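Local structure of bifunctional protein FolD (Thermus thermophilus, 6V6Y) at residues 14-19 and 261-266; 24-29 and 272-277; 28-33 and 57-62. The protein probably oxidises 5,10-methylenetetrahydrofolate to 5,10-methenyltetrahydrofolate with NADP+ and then hydrolyses this to 10-formyltetrahydrofolate, two consecutive steps of one-carbon metabolism. All coordinates share one frame; numbering follows the deposited sequence.

How the contacts relate
From the N terminus, helix 8-24 meets the C-terminal helix 257-276 at contact 1, which closes a loop of more than 240 residues. The loop after helix 8-24 then reaches the end of the same C-terminal helix in contact 2; the two contacts cross, their segments alternating along the chain. Contact 3 starts from residues 28-33, sharing Phe28 and Thr29 with contact 2, and closes the short beta-alpha-beta unit through residues 57-62, wholly within the span of contact 1. Contacts 1 and 3 touch through Met266 and Tyr59. Contacts 1 and 2 join the C-terminal helix of the NADP-binding domain to the catalytic domain, and contact 3 pairs two strands within the latter.

Contact 1: residues 14-19 and 261-266; sequences AVYEEI and TVAMLM. With NAP (NADP nicotinamide-adenine-dinucleotide phosphate), chain B.
Thr261 OG1 is gripped by two hydrogen bonds: it donates to the carboxamide oxygen of the cofactor, with OG1 2.7 Å from NADP O7N, and it also pairs with the hydroxyl of Thr138. The threonine holds OG1 anti to its carbonyl carbon (chi1 -59°), on the flank of helix 257-276 that looks to the nicotinamide. From Val262 onward the same helix packs against helix 8-24. The two short segments run almost parallel, at 17°, with axes 9.6 Å apart. Val15 sits directly opposite Ala263, its CB 4.1 Å from Ala263 CB. Val15 CG1 lies against Ala263 O, and the second branch, CG2, meets the sulphur of Met264, whose chain starts away from helix 8-24 but bends back at chi2 and chi3 and crosses the valine at about a right angle. Tyr16 reaches along the flank of the interface: its CZ lies 3.8 Å from Ala263 CB, while Met266 CG comes to the ring edge, 4.0 Å from Tyr16 CE1. Tyr16 OH, 3.5 Å from Val262 CG1, is also near Ala263 N, but at an angle too poor for a hydrogen bond. Ile19, one turn beyond Val15, ends the row with CD1 3.8 Å from Met266 CB. No hydrogen bond crosses between the two segments, and most of the touching residues are buried, so this is apolar helix packing with the cofactor at one end. It joins the catalytic and NADP-binding domains. Helix 41-57 covers one flank, with Arg53 against Tyr16 and Met266; helix 137-148 covers another, with Arg144 on Val15 and Leu140 on Met264. Just ahead of strand 60-66, Tyr59 hydrogen-bonds through its hydroxyl to Met266 O.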
loop_
_atom_site.group_PDB
_atom_site.type_symbol
_atom_site.label_atom_id
_atom_site.label_comp_id
_atom_site.label_asym_id
_atom_site.label_seq_id
_atom_site.Cartn_x
_atom_site.Cartn_y
_atom_site.Cartn_z
ATOM N N ALA A 14 14.345 -22.232 11.030
ATOM C CA ALA A 14 13.569 -22.901 9.988
ATOM C C ALA A 14 13.763 -22.228 8.627
ATOM O O ALA A 14 13.816 -22.913 7.595
ATOM C CB ALA A 14 12.090 -22.956 10.368
ATOM N N VAL A 15 13.898 -20.896 8.596
ATOM C CA VAL A 15 14.178 -20.226 7.319
ATOM C C VAL A 15 15.562 -20.606 6.805
ATOM O O VAL A 15 15.750 -20.859 5.609
ATOM C CB VAL A 15 14.051 -18.693 7.437
ATOM C CG1 VAL A 15 14.455 -18.020 6.089
ATOM C CG2 VAL A 15 12.649 -18.271 7.861
ATOM N N TYR A 16 16.558 -20.622 7.700
ATOM C CA TYR A 16 17.932 -20.910 7.298
ATOM C C TYR A 16 18.071 -22.339 6.801
ATOM O O TYR A 16 18.813 -22.598 5.848
ATOM C CB TYR A 16 18.877 -20.659 8.469
ATOM C CG TYR A 16 19.055 -19.194 8.803
ATOM C CD1 TYR A 16 19.094 -18.223 7.801
ATOM C CD2 TYR A 16 19.175 -18.777 10.123
ATOM C CE1 TYR A 16 19.253 -16.880 8.116
ATOM C CE2 TYR A 16 19.339 -17.443 10.442
ATOM C CZ TYR A 16 19.381 -16.503 9.436
ATOM O OH TYR A 16 19.551 -15.185 9.771
ATOM N N GLU A 17 17.375 -23.277 7.446
ATOM C CA GLU A 17 17.328 -24.655 6.972
ATOM C C GLU A 17 16.751 -24.725 5.561
ATOM O O GLU A 17 17.293 -25.422 4.691
ATOM C CB GLU A 17 16.505 -25.495 7.947
ATOM C CG GLU A 17 17.117 -26.823 8.384
ATOM C CD GLU A 17 18.606 -26.750 8.691
ATOM O OE1 GLU A 17 19.008 -25.927 9.547
ATOM O OE2 GLU A 17 19.366 -27.530 8.075
ATOM N N GLU A 18 15.654 -23.995 5.308
ATOM C CA GLU A 18 15.098 -23.926 3.954
ATOM C C GLU A 18 16.112 -23.379 2.956
ATOM O O GLU A 18 16.197 -23.859 1.815
ATOM C CB GLU A 18 13.832 -23.067 3.932
ATOM C CG GLU A 18 12.576 -23.845 4.319
ATOM C CD GLU A 18 11.415 -22.976 4.789
ATOM O OE1 GLU A 18 10.658 -23.440 5.672
ATOM O OE2 GLU A 18 11.255 -21.843 4.277
ATOM N N ILE A 19 16.885 -22.367 3.361
ATOM C CA ILE A 19 17.841 -21.753 2.442
ATOM C C ILE A 19 18.979 -22.726 2.131
ATOM O O ILE A 19 19.325 -22.944 0.965
ATOM C CB ILE A 19 18.364 -20.422 3.016
ATOM C CG1 ILE A 19 17.264 -19.346 2.991
ATOM C CG2 ILE A 19 19.617 -19.950 2.251
ATOM C CD1 ILE A 19 17.637 -18.068 3.755
ATOM N N THR A 261 14.157 -10.539 10.910
ATOM C CA THR A 261 14.531 -9.555 9.901
ATOM C C THR A 261 15.780 -9.994 9.141
ATOM O O THR A 261 15.860 -9.833 7.917
ATOM C CB THR A 261 14.770 -8.186 10.537
ATOM O OG1 THR A 261 13.587 -7.743 11.221
ATOM C CG2 THR A 261 15.163 -7.152 9.442
ATOM N N VAL A 262 16.773 -10.540 9.847
ATOM C CA VAL A 262 17.993 -10.977 9.165
ATOM C C VAL A 262 17.691 -12.166 8.260
ATOM O O VAL A 262 18.113 -12.208 7.096
ATOM C CB VAL A 262 19.098 -11.314 10.187
ATOM C CG1 VAL A 262 20.365 -11.765 9.460
ATOM C CG2 VAL A 262 19.394 -10.107 11.087
ATOM N N ALA A 263 16.935 -13.139 8.780
ATOM C CA ALA A 263 16.646 -14.354 8.023
ATOM C C ALA A 263 15.944 -14.044 6.705
ATOM O O ALA A 263 16.252 -14.649 5.669
ATOM C CB ALA A 263 15.794 -15.305 8.870
ATOM N N MET A 264 14.978 -13.122 6.722
ATOM C CA MET A 264 14.238 -12.858 5.497
ATOM C C MET A 264 15.037 -12.014 4.518
ATOM O O MET A 264 14.758 -12.060 3.315
ATOM C CB MET A 264 12.892 -12.185 5.808
ATOM C CG MET A 264 12.081 -12.900 6.875
ATOM S SD MET A 264 11.689 -14.605 6.473
ATOM C CE MET A 264 10.818 -14.414 4.959
ATOM N N LEU A 265 16.021 -11.247 4.999
ATOM C CA LEU A 265 16.959 -10.618 4.077
ATOM C C LEU A 265 17.789 -11.672 3.342
ATOM O O LEU A 265 18.005 -11.570 2.127
ATOM C CB LEU A 265 17.859 -9.639 4.831
ATOM C CG LEU A 265 19.066 -9.129 4.040
ATOM C CD1 LEU A 265 18.625 -8.311 2.816
ATOM C CD2 LEU A 265 19.993 -8.330 4.944
ATOM N N MET A 266 18.251 -12.702 4.056
ATOM C CA MET A 266 18.949 -13.790 3.373
ATOM C C MET A 266 18.016 -14.469 2.379
ATOM O O MET A 266 18.424 -14.811 1.261
ATOM C CB MET A 266 19.500 -14.804 4.388
ATOM C CG MET A 266 20.472 -14.182 5.371
ATOM S SD MET A 266 21.712 -13.336 4.417
ATOM C CE MET A 266 22.051 -11.947 5.460
HETATM P PA NAP B . 9.498 5.401 12.236
HETATM O O1A NAP B . 10.802 5.892 12.734
HETATM O O2A NAP B . 9.218 5.904 10.873
HETATM O O5B NAP B . 8.329 5.816 13.262
HETATM C C5B NAP B . 7.505 4.813 13.811
HETATM C C4B NAP B . 6.042 5.239 13.809
HETATM O O4B NAP B . 5.490 5.068 15.098
HETATM C C3B NAP B . 5.845 6.696 13.424
HETATM O O3B NAP B . 5.420 6.765 12.082
HETATM C C2B NAP B . 4.798 7.236 14.388
HETATM O O2B NAP B . 3.582 7.561 13.748
HETATM C C1B NAP B . 4.567 6.102 15.380
HETATM N N9A NAP B . 4.726 6.589 16.764
HETATM C C8A NAP B . 5.875 7.081 17.327
HETATM N N7A NAP B . 5.612 7.424 18.609
HETATM C C5A NAP B . 4.315 7.156 18.874
HETATM C C6A NAP B . 3.542 7.313 20.018
HETATM N N6A NAP B . 4.079 7.815 21.126
HETATM N N1A NAP B . 2.212 6.944 19.998
HETATM C C2A NAP B . 1.663 6.423 18.846
HETATM N N3A NAP B . 2.438 6.269 17.713
HETATM C C4A NAP B . 3.744 6.634 17.723
HETATM O O3 NAP B . 9.465 3.792 12.282
HETATM P PN NAP B . 10.617 2.682 12.101
HETATM O O1N NAP B . 11.599 3.188 11.115
HETATM O O2N NAP B . 9.968 1.368 11.897
HETATM O O5D NAP B . 11.305 2.693 13.555
HETATM C C5D NAP B . 10.554 2.315 14.687
HETATM C C4D NAP B . 11.375 1.409 15.594
HETATM O O4D NAP B . 11.466 0.102 15.052
HETATM C C3D NAP B . 12.793 1.937 15.749
HETATM O O3D NAP B . 13.089 2.114 17.113
HETATM C C2D NAP B . 13.683 0.862 15.168
HETATM O O2D NAP B . 14.791 0.641 16.007
HETATM C C1D NAP B . 12.796 -0.369 15.138
HETATM N N1N NAP B . 13.138 -1.229 13.990
HETATM C C2N NAP B . 13.542 -2.511 14.221
HETATM C C3N NAP B . 13.875 -3.343 13.161
HETATM C C7N NAP B . 14.212 -4.780 13.423
HETATM O O7N NAP B . 14.655 -5.586 12.356
HETATM N N7N NAP B . 14.078 -5.258 14.658
HETATM C C4N NAP B . 13.791 -2.868 11.858
HETATM C C5N NAP B . 13.376 -1.561 11.635
HETATM C C6N NAP B . 13.051 -0.746 12.714
HETATM P P2B NAP B . 3.432 8.881 12.833
HETATM O O1X NAP B . 4.030 8.623 11.470
HETATM O O2X NAP B . 1.962 9.194 12.682
HETATM O O3X NAP B . 4.141 10.043 13.486
#

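Contact 2: residues 24-29 and 272-277; sequences RSLSFT and AALLRR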
loop_
_atom_site.group_PDB
_atom_site.type_symbol
_atom_site.label_atom_id
_atom_site.label_comp_id
_atom_site.label_asym_id
_atom_site.label_seq_id
_atom_site.Cartn_x
_atom_site.Cartn_y
_atom_site.Cartn_z
ATOM N N ARG A 24 22.059 -26.307 -2.256
ATOM C CA ARG A 24 22.637 -27.518 -2.837
ATOM C C ARG A 24 22.030 -27.825 -4.203
ATOM O O ARG A 24 22.735 -28.238 -5.127
ATOM C CB ARG A 24 22.439 -28.699 -1.891
ATOM C CG ARG A 24 22.814 -28.420 -0.452
ATOM C CD ARG A 24 22.442 -29.595 0.447
ATOM N NE ARG A 24 22.806 -29.364 1.847
ATOM C CZ ARG A 24 21.930 -29.229 2.847
ATOM N NH1 ARG A 24 20.619 -29.307 2.619
ATOM N NH2 ARG A 24 22.366 -29.014 4.085
ATOM N N SER A 25 20.724 -27.612 -4.352
ATOM C CA SER A 25 20.036 -27.759 -5.631
ATOM C C SER A 25 20.323 -26.605 -6.598
ATOM O O SER A 25 19.558 -26.386 -7.552
ATOM C CB SER A 25 18.524 -27.880 -5.404
ATOM O OG SER A 25 18.118 -29.230 -5.194
ATOM N N LEU A 26 21.400 -25.860 -6.378
ATOM C CA LEU A 26 21.739 -24.731 -7.227
ATOM C C LEU A 26 23.195 -24.829 -7.657
ATOM O O LEU A 26 24.062 -25.259 -6.884
ATOM C CB LEU A 26 21.486 -23.400 -6.508
ATOM C CG LEU A 26 20.020 -22.975 -6.455
ATOM C CD1 LEU A 26 19.873 -21.605 -5.823
ATOM C CD2 LEU A 26 19.406 -22.999 -7.844
ATOM N N SER A 27 23.444 -24.447 -8.908
ATOM C CA SER A 27 24.809 -24.364 -9.409
ATOM C C SER A 27 25.597 -23.299 -8.658
ATOM O O SER A 27 26.647 -23.579 -8.060
ATOM C CB SER A 27 24.783 -24.062 -10.909
ATOM O OG SER A 27 25.908 -23.293 -11.295
ATOM N N PHE A 28 25.074 -22.071 -8.656
ATOM C CA PHE A 28 25.750 -20.871 -8.194
ATOM C C PHE A 28 25.538 -20.629 -6.698
ATOM O O PHE A 28 24.909 -21.415 -5.979
ATOM C CB PHE A 28 25.244 -19.664 -8.978
ATOM C CG PHE A 28 23.823 -19.271 -8.635
ATOM C CD1 PHE A 28 22.746 -20.023 -9.087
ATOM C CD2 PHE A 28 23.566 -18.146 -7.855
ATOM C CE1 PHE A 28 21.439 -19.658 -8.774
ATOM C CE2 PHE A 28 22.267 -17.777 -7.540
ATOM C CZ PHE A 28 21.204 -18.533 -7.999
ATOM N N THR A 29 26.071 -19.500 -6.234
ATOM C CA THR A 29 25.826 -18.997 -4.895
ATOM C C THR A 29 25.385 -17.536 -4.978
ATOM O O THR A 29 25.874 -16.786 -5.840
ATOM C CB THR A 29 27.084 -19.161 -4.021
ATOM O OG1 THR A 29 26.760 -18.938 -2.641
ATOM C CG2 THR A 29 28.178 -18.216 -4.449
ATOM N N ALA A 272 16.057 -12.820 -5.125
ATOM C CA ALA A 272 16.535 -11.893 -6.145
ATOM C C ALA A 272 17.426 -12.605 -7.153
ATOM O O ALA A 272 17.316 -12.369 -8.360
ATOM C CB ALA A 272 17.288 -10.731 -5.492
ATOM N N ALA A 273 18.308 -13.487 -6.669
ATOM C CA ALA A 273 19.185 -14.246 -7.559
ATOM C C ALA A 273 18.382 -15.088 -8.547
ATOM O O ALA A 273 18.640 -15.061 -9.756
ATOM C CB ALA A 273 20.122 -15.134 -6.737
ATOM N N LEU A 274 17.397 -15.845 -8.045
ATOM C CA LEU A 274 16.628 -16.744 -8.902
ATOM C C LEU A 274 15.681 -15.984 -9.827
ATOM O O LEU A 274 15.334 -16.486 -10.901
ATOM C CB LEU A 274 15.856 -17.745 -8.037
ATOM C CG LEU A 274 16.674 -18.494 -6.978
ATOM C CD1 LEU A 274 15.862 -19.565 -6.259
ATOM C CD2 LEU A 274 17.892 -19.112 -7.610
ATOM N N LEU A 275 15.260 -14.776 -9.442
ATOM C CA LEU A 275 14.386 -13.988 -10.308
ATOM C C LEU A 275 15.117 -13.519 -11.565
ATOM O O LEU A 275 14.511 -13.429 -12.640
ATOM C CB LEU A 275 13.814 -12.795 -9.537
ATOM C CG LEU A 275 12.381 -12.927 -9.000
ATOM C CD1 LEU A 275 12.153 -14.285 -8.320
ATOM C CD2 LEU A 275 12.049 -11.779 -8.051
ATOM N N ARG A 276 16.412 -13.211 -11.455
ATOM C CA ARG A 276 17.228 -12.931 -12.636
ATOM C C ARG A 276 17.501 -14.227 -13.398
ATOM O O ARG A 276 16.953 -14.451 -14.484
ATOM C CB ARG A 276 18.545 -12.259 -12.241
ATOM C CG ARG A 276 18.474 -10.752 -12.021
ATOM C CD ARG A 276 19.686 -10.288 -11.207
ATOM N NE ARG A 276 20.913 -10.319 -11.996
ATOM C CZ ARG A 276 22.012 -11.019 -11.707
ATOM N NH1 ARG A 276 22.089 -11.781 -10.620
ATOM N NH2 ARG A 276 23.054 -10.954 -12.525
ATOM N N ARG A 277 18.345 -15.086 -12.828
ATOM C CA ARG A 277 18.582 -16.426 -13.360
ATOM C C ARG A 277 17.382 -17.347 -13.093
ATOM O O ARG A 277 16.619 -17.704 -14.000
ATOM C CB ARG A 277 19.850 -17.027 -12.738
ATOM C CG ARG A 277 20.877 -16.000 -12.292
ATOM C CD ARG A 277 21.784 -16.546 -11.204
ATOM N NE ARG A 277 22.501 -15.482 -10.501
ATOM C CZ ARG A 277 23.810 -15.503 -10.242
ATOM N NH1 ARG A 277 24.538 -16.544 -10.621
ATOM N NH2 ARG A 277 24.398 -14.494 -9.598
#
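Residues 24-29 form an irregular link between helix 8-24 and strand 31-37, and residues 272-276 belong to the C-terminal part of helix 257-276, where the bond from Arg277 N to Ala273 O spans 3.1 Å. The backbones stay well apart: the nearest pair of CA atoms, Leu26 and Leu274, is separated by 9.6 Å, so side chains must bridge the distance. Phe28 does most of this. Its CG takes the crowded position between the backbone N and the carbonyl carbon (chi1 71°), which sends the ring toward the helix. The guanidinium of Arg277, carried on a chain extended from CG to NE, lies flat on one face, the planes 15° apart. The cation sits off-centre, with Arg277 CZ 4.1 Å from the Phe28 ring centroid, and it is the methylene CD that stands over the middle of the face, 3.8 Å from the centroid, as a CH-pi contact. Arg277 NH1 reaches over the rim, 3.3 Å from Phe28 CD2. The ring edge is occupied by the helix: Leu274 CD2 lies in the ring plane 3.4 Å from Phe28 CZ, and Ala273 CB is 3.5 Å from Phe28 CE2. Leu274 CD2 also meets Leu26 tip to tip, 3.7 Å from Leu26 CD1. Arg277 NH2 is salt-bridged to Asp89, which probably helps to fix the rotation of the guanidinium over the ring and tempers its charge. With no hydrogen bond between the segments, stacking, cation-pi attraction and apolar contact together hold the chain's C-terminal end against the catalytic part at the surface.

Contact 3: residues 28-33 and 57-62; sequences FTPSLR and LGYRSQ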
loop_
_atom_site.group_PDB
_atom_site.type_symbol
_atom_site.label_atom_id
_atom_site.label_comp_id
_atom_site.label_asym_id
_atom_site.label_seq_id
_atom_site.Cartn_x
_atom_site.Cartn_y
_atom_site.Cartn_z
ATOM N N PHE A 28 25.074 -22.071 -8.656
ATOM C CA PHE A 28 25.750 -20.871 -8.194
ATOM C C PHE A 28 25.538 -20.629 -6.698
ATOM O O PHE A 28 24.909 -21.415 -5.979
ATOM C CB PHE A 28 25.244 -19.664 -8.978
ATOM C CG PHE A 28 23.823 -19.271 -8.635
ATOM C CD1 PHE A 28 22.746 -20.023 -9.087
ATOM C CD2 PHE A 28 23.566 -18.146 -7.855
ATOM C CE1 PHE A 28 21.439 -19.658 -8.774
ATOM C CE2 PHE A 28 22.267 -17.777 -7.540
ATOM C CZ PHE A 28 21.204 -18.533 -7.999
ATOM N N THR A 29 26.071 -19.500 -6.234
ATOM C CA THR A 29 25.826 -18.997 -4.895
ATOM C C THR A 29 25.385 -17.536 -4.978
ATOM O O THR A 29 25.874 -16.786 -5.840
ATOM C CB THR A 29 27.084 -19.161 -4.021
ATOM O OG1 THR A 29 26.760 -18.938 -2.641
ATOM C CG2 THR A 29 28.178 -18.216 -4.449
ATOM N N PRO A 30 24.426 -17.115 -4.145
ATOM C CA PRO A 30 23.957 -15.724 -4.217
ATOM C C PRO A 30 25.017 -14.768 -3.703
ATOM O O PRO A 30 25.853 -15.113 -2.858
ATOM C CB PRO A 30 22.708 -15.706 -3.322
ATOM C CG PRO A 30 22.394 -17.140 -3.017
ATOM C CD PRO A 30 23.693 -17.888 -3.131
ATOM N N SER A 31 24.969 -13.546 -4.227
ATOM C CA SER A 31 25.974 -12.533 -3.943
ATOM C C SER A 31 25.276 -11.268 -3.457
ATOM O O SER A 31 24.441 -10.703 -4.173
ATOM C CB SER A 31 26.819 -12.255 -5.192
ATOM O OG SER A 31 27.682 -11.146 -5.005
ATOM N N LEU A 32 25.638 -10.811 -2.263
ATOM C CA LEU A 32 25.013 -9.657 -1.626
ATOM C C LEU A 32 26.027 -8.526 -1.490
ATOM O O LEU A 32 27.149 -8.744 -1.020
ATOM C CB LEU A 32 24.453 -10.042 -0.247
ATOM C CG LEU A 32 23.942 -8.944 0.698
ATOM C CD1 LEU A 32 22.632 -8.314 0.200
ATOM C CD2 LEU A 32 23.769 -9.511 2.112
ATOM N N ARG A 33 25.640 -7.322 -1.905
ATOM C CA ARG A 33 26.437 -6.128 -1.666
ATOM C C ARG A 33 25.702 -5.217 -0.698
ATOM O O ARG A 33 24.554 -4.841 -0.946
ATOM C CB ARG A 33 26.707 -5.358 -2.954
ATOM C CG ARG A 33 27.700 -5.981 -3.843
ATOM C CD ARG A 33 29.043 -6.185 -3.172
ATOM N NE ARG A 33 29.769 -7.168 -3.954
ATOM C CZ ARG A 33 30.509 -6.856 -5.012
ATOM N NH1 ARG A 33 30.636 -5.579 -5.368
ATOM N NH2 ARG A 33 31.132 -7.813 -5.697
ATOM N N LEU A 57 25.995 -18.473 5.746
ATOM C CA LEU A 57 25.177 -19.296 4.866
ATOM C C LEU A 57 25.945 -19.790 3.649
ATOM O O LEU A 57 25.464 -20.707 2.971
ATOM C CB LEU A 57 23.947 -18.519 4.381
ATOM C CG LEU A 57 22.779 -18.259 5.332
ATOM C CD1 LEU A 57 21.709 -17.479 4.584
ATOM C CD2 LEU A 57 22.222 -19.564 5.873
ATOM N N GLY A 58 27.095 -19.184 3.341
ATOM C CA GLY A 58 27.818 -19.467 2.116
ATOM C C GLY A 58 27.622 -18.469 0.995
ATOM O O GLY A 58 28.074 -18.725 -0.129
ATOM N N TYR A 59 26.956 -17.346 1.254
ATOM C CA TYR A 59 26.808 -16.323 0.233
ATOM C C TYR A 59 28.148 -15.647 -0.030
ATOM O O TYR A 59 29.028 -15.597 0.835
ATOM C CB TYR A 59 25.802 -15.251 0.669
ATOM C CG TYR A 59 24.339 -15.648 0.702
ATOM C CD1 TYR A 59 23.931 -16.958 0.478
ATOM C CD2 TYR A 59 23.357 -14.692 0.980
ATOM C CE1 TYR A 59 22.588 -17.308 0.523
ATOM C CE2 TYR A 59 22.014 -15.028 1.022
ATOM C CZ TYR A 59 21.631 -16.334 0.799
ATOM O OH TYR A 59 20.293 -16.656 0.843
ATOM N N ARG A 60 28.293 -15.101 -1.232
ATOM C CA ARG A 60 29.292 -14.064 -1.458
ATOM C C ARG A 60 28.723 -12.774 -0.870
ATOM O O ARG A 60 27.696 -12.272 -1.340
ATOM C CB ARG A 60 29.607 -13.921 -2.947
ATOM C CG ARG A 60 29.896 -15.252 -3.693
ATOM C CD ARG A 60 30.156 -15.054 -5.221
ATOM N NE ARG A 60 28.913 -14.983 -6.018
ATOM C CZ ARG A 60 28.837 -14.581 -7.296
ATOM N NH1 ARG A 60 29.933 -14.204 -7.947
ATOM N NH2 ARG A 60 27.660 -14.538 -7.928
ATOM N N SER A 61 29.346 -12.253 0.181
ATOM C CA SER A 61 28.838 -11.064 0.841
ATOM C C SER A 61 29.952 -10.049 1.017
ATOM O O SER A 61 31.029 -10.372 1.521
ATOM C CB SER A 61 28.216 -11.389 2.203
ATOM O OG SER A 61 27.904 -10.190 2.907
ATOM N N GLN A 62 29.665 -8.805 0.674
ATOM C CA GLN A 62 30.709 -7.807 0.657
ATOM C C GLN A 62 30.106 -6.496 1.139
ATOM O O GLN A 62 29.058 -6.076 0.641
ATOM C CB GLN A 62 31.278 -7.726 -0.773
ATOM C CG GLN A 62 32.730 -7.349 -0.906
ATOM C CD GLN A 62 33.635 -8.040 0.107
ATOM O OE1 GLN A 62 34.193 -7.365 0.971
ATOM N NE2 GLN A 62 33.843 -9.358 -0.029
#
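Backbone hydrogen bonds set the pairing of strands 31-33 and 60-62, the two strands of a parallel beta-alpha-beta unit whose connection is helix 41-57. Arg60 N donates to Pro30 O over 2.9 Å, Leu32 N to Arg60 O over 2.7 Å, and Gln62 N to Leu32 O over 3.0 Å; the middle bond is the straightest, at 165°. Softer CA-H...O contacts fill in between, notably from Ser31 CA to Arg60 O. Ahead of the strands one side chain joins in: with OG1 anti to its backbone N, Thr29 OG1 donates to Gly58 O, 2.8 Å away, approaching from above the carbonyl plane. Gly58 ends helix 41-57 in a Schellman motif, at a positive phi (100°) where a side chain would jam against the preceding carbonyl. A CH-pi contact places Pro30 CG over one face of the Tyr59 ring, 3.5 Å from Tyr59 CE1, while Leu57 CD1 covers the opposite face. Ser31, Arg33, Arg60 and Gln62 share one face of the sheet. Arg60 bends at chi3 and lays its guanidinium over Ser31 CB, 3.5 Å from Arg60 NE, while Arg60 CG touches Thr29 CG2 at 3.5 Å. An alanine here in place of Arg60 would probably uncover Thr29 CG2 and Ser31 CB and weaken the side-chain packing between the start of strand 31-37 and strand 60-66. Further along, Arg33 lies beside Gln62, its charge paired with Glu64. Leu32 and Ser61 point to the other face, where Ser61 OG bonds to Asp51. The chemistry implies a pairing held by main-chain bonds, with arginine chains lying over their neighbours.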